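Local structure of methyltransferase FkbM (Methylobacillus flagellatus KT, 2PY6) at residues T53-L58 and A65-V70; E73-V78 and F150-N155. The protein is probably a methyltransferase of the FkbM family, although its substrate is not established. All coordinates share one frame; numbering follows the deposited sequence. Where two conformers were deposited one is given.

Contact 1 of 2, residues T53-L58 and A65-V70; sequences TRLVIL and AHLMNV
The strand 54-58 runs beneath the short helix 64-68, and where the backbones come nearest, at Ile57 and Leu67, their CA atoms are still 9.4 Å apart, a gap that only side chains bridge. No hydrogen bond crosses it. Leu67 does the reaching from the helix: its CG stands anti to the backbone N (chi1 169°), which sends the side chain down onto the strand, and its CD2 methyl does all the touching. Leu55 comes up to meet it tip to tip, with CD2 of Leu55 only 3.4 Å from CD2 of Leu67, tighter than carbons usually pack. The second partner arrives at a slant. In Ile57, CG1 lies beside the backbone N (chi1 -56°) and carries CD1 to 3.7 Å from Leu67 CD2. The two strand methyls, Leu55 CD2 and Ile57 CD1, are themselves 3.7 Å apart, so the three form a nearly equilateral triangle with the Leu67 methyl seated over the pair. All three residues are buried, and the contact is purely apolar. This is the packing of a beta-alpha-beta unit, in which strand 54-58, helix 64-68 and strand 77-82 follow one another in the chain. Strand 54-58 lies between the parallel strands 77-82 and 114-118, and Leu67 also touches Leu117 of the latter. Leu58 points to the other face of the sheet, where Phe129 and Cys133 of helix 123-135 pack on it, so the strand is sandwiched between two helices.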
loop_
_atom_site.group_PDB
_atom_site.type_symbol
_atom_site.label_atom_id
_atom_site.label_comp_id
_atom_site.label_asym_id
_atom_site.label_seq_id
_atom_site.Cartn_x
_atom_site.Cartn_y
_atom_site.Cartn_z
ATOM N N THR A 53 40.031 4.703 2.906
ATOM C CA THR A 53 39.214 3.819 2.083
ATOM C C THR A 53 37.897 4.525 1.830
ATOM O O THR A 53 37.288 5.005 2.780
ATOM C CB THR A 53 38.923 2.509 2.819
ATOM O OG1 THR A 53 40.128 1.748 2.953
ATOM C CG2 THR A 53 37.879 1.684 2.089
ATOM N N ARG A 54 37.489 4.637 0.565
ATOM C CA ARG A 54 36.203 5.241 0.236
ATOM C C ARG A 54 35.107 4.140 0.304
ATOM O O ARG A 54 35.302 3.035 -0.189
ATOM C CB ARG A 54 36.265 5.976 -1.122
ATOM C CG ARG A 54 37.150 7.244 -1.075
ATOM C CD ARG A 54 37.340 7.893 -2.432
ATOM N N LEU A 55 33.983 4.422 0.960
ATOM C CA LEU A 55 32.901 3.437 1.076
ATOM C C LEU A 55 31.535 3.987 0.592
ATOM O O LEU A 55 31.201 5.161 0.773
ATOM C CB LEU A 55 32.804 2.939 2.534
ATOM C CG LEU A 55 31.756 1.870 2.914
ATOM C CD1 LEU A 55 32.214 0.452 2.665
ATOM C CD2 LEU A 55 31.421 1.970 4.388
ATOM N N VAL A 56 30.770 3.123 -0.054
ATOM C CA VAL A 56 29.396 3.421 -0.497
ATOM C C VAL A 56 28.451 2.459 0.238
ATOM O O VAL A 56 28.664 1.236 0.231
ATOM C CB VAL A 56 29.200 3.234 -2.016
ATOM C CG1 VAL A 56 27.745 3.452 -2.398
ATOM C CG2 VAL A 56 30.052 4.201 -2.795
ATOM N N ILE A 57 27.418 3.012 0.866
ATOM C CA ILE A 57 26.426 2.223 1.556
ATOM C C ILE A 57 25.345 1.818 0.555
ATOM O O ILE A 57 24.767 2.687 -0.108
ATOM C CB ILE A 57 25.741 3.022 2.690
ATOM C CG1 ILE A 57 26.771 3.569 3.697
ATOM C CG2 ILE A 57 24.671 2.193 3.349
ATOM C CD1 ILE A 57 27.811 2.607 4.129
ATOM N N LEU A 58 25.071 0.515 0.437
ATOM C CA LEU A 58 24.008 0.064 -0.451
ATOM C C LEU A 58 22.783 -0.181 0.399
ATOM O O LEU A 58 22.811 -1.019 1.313
ATOM C CB LEU A 58 24.399 -1.211 -1.192
ATOM C CG LEU A 58 25.723 -1.175 -1.939
ATOM C CD1 LEU A 58 26.017 -2.557 -2.558
ATOM C CD2 LEU A 58 25.729 -0.047 -2.993
ATOM N N ALA A 65 22.625 2.550 9.443
ATOM C CA ALA A 65 22.471 3.521 10.519
ATOM C C ALA A 65 23.436 3.182 11.635
ATOM O O ALA A 65 23.890 4.087 12.329
ATOM C CB ALA A 65 21.028 3.535 11.051
ATOM N N HIS A 66 23.746 1.888 11.790
ATOM C CA HIS A 66 24.695 1.450 12.809
ATOM C C HIS A 66 26.133 1.876 12.487
ATOM O O HIS A 66 26.913 2.104 13.414
ATOM C CB HIS A 66 24.632 -0.058 13.043
ATOM C CG HIS A 66 23.335 -0.536 13.620
ATOM N ND1 HIS A 66 22.909 -0.187 14.886
ATOM C CD2 HIS A 66 22.404 -1.392 13.131
ATOM C CE1 HIS A 66 21.756 -0.783 15.140
ATOM N NE2 HIS A 66 21.428 -1.521 14.091
ATOM N N LEU A 67 26.492 1.965 11.202
ATOM C CA LEU A 67 27.828 2.444 10.806
ATOM C C LEU A 67 27.942 3.972 10.935
ATOM O O LEU A 67 28.998 4.496 11.330
ATOM C CB LEU A 67 28.184 2.032 9.365
ATOM C CG LEU A 67 29.454 2.710 8.778
ATOM C CD1 LEU A 67 30.718 2.352 9.596
ATOM C CD2 LEU A 67 29.673 2.419 7.308
HETATM N N MSE A 68 26.875 4.681 10.557
HETATM C CA MSE A 68 26.834 6.158 10.624
HETATM C C MSE A 68 26.748 6.728 12.071
HETATM O O MSE A 68 27.349 7.773 12.360
HETATM C CB MSE A 68 25.708 6.713 9.725
HETATM C CG MSE A 68 25.841 6.268 8.247
HETATM SE SE MSE A 68 27.630 6.540 7.427
HETATM C CE MSE A 68 27.726 8.466 7.507
ATOM N N ASN A 69 26.037 6.030 12.968
ATOM C CA ASN A 69 25.940 6.437 14.383
ATOM C C ASN A 69 27.132 5.991 15.239
ATOM O O ASN A 69 27.183 6.305 16.432
ATOM C CB ASN A 69 24.638 5.902 15.013
ATOM C CG ASN A 69 23.388 6.528 14.415
ATOM O OD1 ASN A 69 23.406 7.672 13.957
ATOM N ND2 ASN A 69 22.287 5.787 14.447
ATOM N N VAL A 70 28.074 5.267 14.623
ATOM C CA VAL A 70 29.268 4.720 15.282
ATOM C C VAL A 70 29.967 5.768 16.136
ATOM O O VAL A 70 30.120 6.926 15.715
ATOM C CB VAL A 70 30.286 4.114 14.245
ATOM C CG1 VAL A 70 31.081 5.215 13.508
ATOM C CG2 VAL A 70 31.234 3.163 14.908
#

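Contact 2 of 2, residues E73-V78 and F150-N155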
loop_
_atom_site.group_PDB
_atom_site.type_symbol
_atom_site.label_atom_id
_atom_site.label_comp_id
_atom_site.label_asym_id
_atom_site.label_seq_id
_atom_site.Cartn_x
_atom_site.Cartn_y
_atom_site.Cartn_z
ATOM N N GLU A 73 35.490 8.882 15.448
ATOM C CA GLU A 73 35.754 9.088 14.015
ATOM C C GLU A 73 35.651 7.788 13.214
ATOM O O GLU A 73 36.125 6.731 13.676
ATOM C CB GLU A 73 37.137 9.718 13.804
ATOM N N ARG A 74 35.006 7.849 12.043
ATOM C CA ARG A 74 34.873 6.665 11.188
ATOM C C ARG A 74 36.241 6.207 10.695
ATOM O O ARG A 74 37.186 7.003 10.637
ATOM C CB ARG A 74 33.978 6.919 9.974
ATOM C CG ARG A 74 32.554 7.181 10.323
ATOM C CD ARG A 74 31.689 7.329 9.098
ATOM N NE ARG A 74 30.470 8.032 9.477
ATOM C CZ ARG A 74 30.354 9.353 9.574
ATOM N NH1 ARG A 74 31.376 10.157 9.296
ATOM N NH2 ARG A 74 29.199 9.886 9.944
ATOM N N PRO A 75 36.352 4.922 10.329
ATOM C CA PRO A 75 37.622 4.386 9.848
ATOM C C PRO A 75 37.659 4.300 8.302
ATOM O O PRO A 75 38.393 3.482 7.739
ATOM C CB PRO A 75 37.644 3.002 10.501
ATOM C CG PRO A 75 36.152 2.607 10.477
ATOM C CD PRO A 75 35.324 3.860 10.357
ATOM N N CYS A 76 36.854 5.125 7.633
ATOM C CA CYS A 76 36.808 5.198 6.184
ATOM C C CYS A 76 35.980 6.419 5.820
ATOM O O CYS A 76 35.242 6.947 6.643
ATOM C CB CYS A 76 36.190 3.936 5.566
ATOM S SG CYS A 76 34.572 3.554 6.200
ATOM N N GLU A 77 36.112 6.856 4.579
ATOM C CA GLU A 77 35.395 7.990 4.091
ATOM C C GLU A 77 34.136 7.494 3.379
ATOM O O GLU A 77 34.203 7.010 2.256
ATOM C CB GLU A 77 36.288 8.774 3.138
ATOM C CG GLU A 77 35.689 10.101 2.657
ATOM C CD GLU A 77 36.459 10.680 1.470
ATOM O OE1 GLU A 77 37.473 10.057 1.063
ATOM O OE2 GLU A 77 36.050 11.753 0.947
ATOM N N VAL A 78 32.992 7.617 4.044
ATOM C CA VAL A 78 31.705 7.211 3.476
ATOM C C VAL A 78 31.234 8.339 2.526
ATOM O O VAL A 78 31.004 9.476 2.959
ATOM C CB VAL A 78 30.660 6.939 4.551
ATOM C CG1 VAL A 78 29.420 6.268 3.921
ATOM C CG2 VAL A 78 31.239 6.032 5.656
ATOM N N PHE A 150 36.932 -3.063 9.615
ATOM C CA PHE A 150 37.277 -1.707 10.014
ATOM C C PHE A 150 37.561 -1.553 11.496
ATOM O O PHE A 150 37.751 -0.447 11.938
ATOM C CB PHE A 150 36.158 -0.748 9.563
ATOM C CG PHE A 150 36.104 -0.566 8.065
ATOM C CD1 PHE A 150 37.151 0.051 7.409
ATOM C CD2 PHE A 150 35.038 -1.051 7.319
ATOM C CE1 PHE A 150 37.136 0.213 6.042
ATOM C CE2 PHE A 150 35.026 -0.916 5.947
ATOM C CZ PHE A 150 36.073 -0.282 5.310
ATOM N N GLY A 151 37.612 -2.660 12.238
ATOM C CA GLY A 151 37.914 -2.676 13.664
ATOM C C GLY A 151 36.944 -1.861 14.502
ATOM O O GLY A 151 37.367 -1.043 15.326
ATOM N N LEU A 152 35.645 -2.055 14.285
ATOM C CA LEU A 152 34.618 -1.281 14.996
ATOM C C LEU A 152 34.040 -2.002 16.214
ATOM O O LEU A 152 33.043 -1.567 16.776
ATOM C CB LEU A 152 33.503 -0.902 14.024
ATOM C CG LEU A 152 33.892 0.014 12.858
ATOM C CD1 LEU A 152 32.740 0.137 11.874
ATOM C CD2 LEU A 152 34.334 1.371 13.370
ATOM N N GLN A 153 34.658 -3.099 16.628
ATOM C CA GLN A 153 34.209 -3.825 17.807
ATOM C C GLN A 153 34.208 -2.873 19.016
ATOM O O GLN A 153 35.194 -2.144 19.240
ATOM C CB GLN A 153 35.115 -5.010 18.077
ATOM C CG GLN A 153 35.122 -6.095 17.009
ATOM C CD GLN A 153 36.166 -5.948 15.913
ATOM O OE1 GLN A 153 36.787 -4.903 15.761
ATOM N NE2 GLN A 153 36.384 -7.026 15.160
ATOM N N GLY A 154 33.099 -2.846 19.757
ATOM C CA GLY A 154 32.919 -1.937 20.888
ATOM C C GLY A 154 32.361 -0.549 20.572
ATOM O O GLY A 154 31.901 0.159 21.474
ATOM N N ASN A 155 32.401 -0.138 19.305
ATOM C CA ASN A 155 31.889 1.181 18.882
ATOM C C ASN A 155 30.552 1.125 18.150
ATOM O O ASN A 155 30.060 2.149 17.660
ATOM C CB ASN A 155 32.944 1.905 18.048
ATOM C CG ASN A 155 34.150 2.246 18.863
ATOM O OD1 ASN A 155 35.183 1.589 18.753
ATOM N ND2 ASN A 155 33.995 3.209 19.773
#
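Phe150 settles against Pro75 and Cys76, packing on the proline at its root and, farther out, making a sulfur-aromatic contact with the cysteine sulfur over its ring face. It joins the approach to strand 77-82 with the loop that follows helix 143-149. At the root of the Phe150 side chain, CB packs on Pro75 CG at 3.5 Å, the proline ring crossing it at about a right angle. One bond further out, Phe150 CG is still 4.0 Å from Pro75 CG. With CG beside the backbone N (chi1 -70°), the ring is carried past the proline toward Cys76. Its CD1 comes 3.7 Å from Pro75 O, which approaches the ring obliquely, and CE1 reaches Cys76 CB at 3.9 Å. At the tip, CZ lies 4.2 Å from Cys76 SG. The sulfur is displaced toward the CE1–CZ side of the ring, yet remains well over the face: SG is 4.3 Å from the Phe150 ring centroid and 14° off the normal. An alanine here would keep the CB contact with proline but would probably leave the Cys76 sulfur without its aromatic partner and open a gap beside Cys76 CB and Pro75 O, where CE1 and CD1 of the ring now lie. Pro75 has a second neighbour, since CD2 of Leu152 presses on its CG at 3.6 Å. From Leu152 to Asn155 the loop makes a type II beta turn with Gly154 at its third position, closed by a hydrogen bond of 3.0 Å from Asn155 N to Leu152 O, while Gly154 N bonds to Asp161 OD2.

How the contacts relate
Contacts 1 and 2 have centres about 8 Å apart and share one apolar core beside the sheet. Their strands, 54-58 and 77-82, are parallel neighbours, joined by probable hydrogen bonds from Glu77 N to Thr53 O (2.8 Å) and from Leu55 N to Glu77 O (2.9 Å). Two side chains carry the packing from one contact into the other. Leu55 CD2 lies 4.0 Å from Cys76 SG, and Leu67 turns its other methyl, CD1, to within 3.8 Å of Leu152 CD1. Leu67 of helix 64-68 thus meets both the sheet, through CD2, and the loop of residues 150-155, through CD1. Both contacts are structural packing, and neither contains a bound ligand or an assigned catalytic residue.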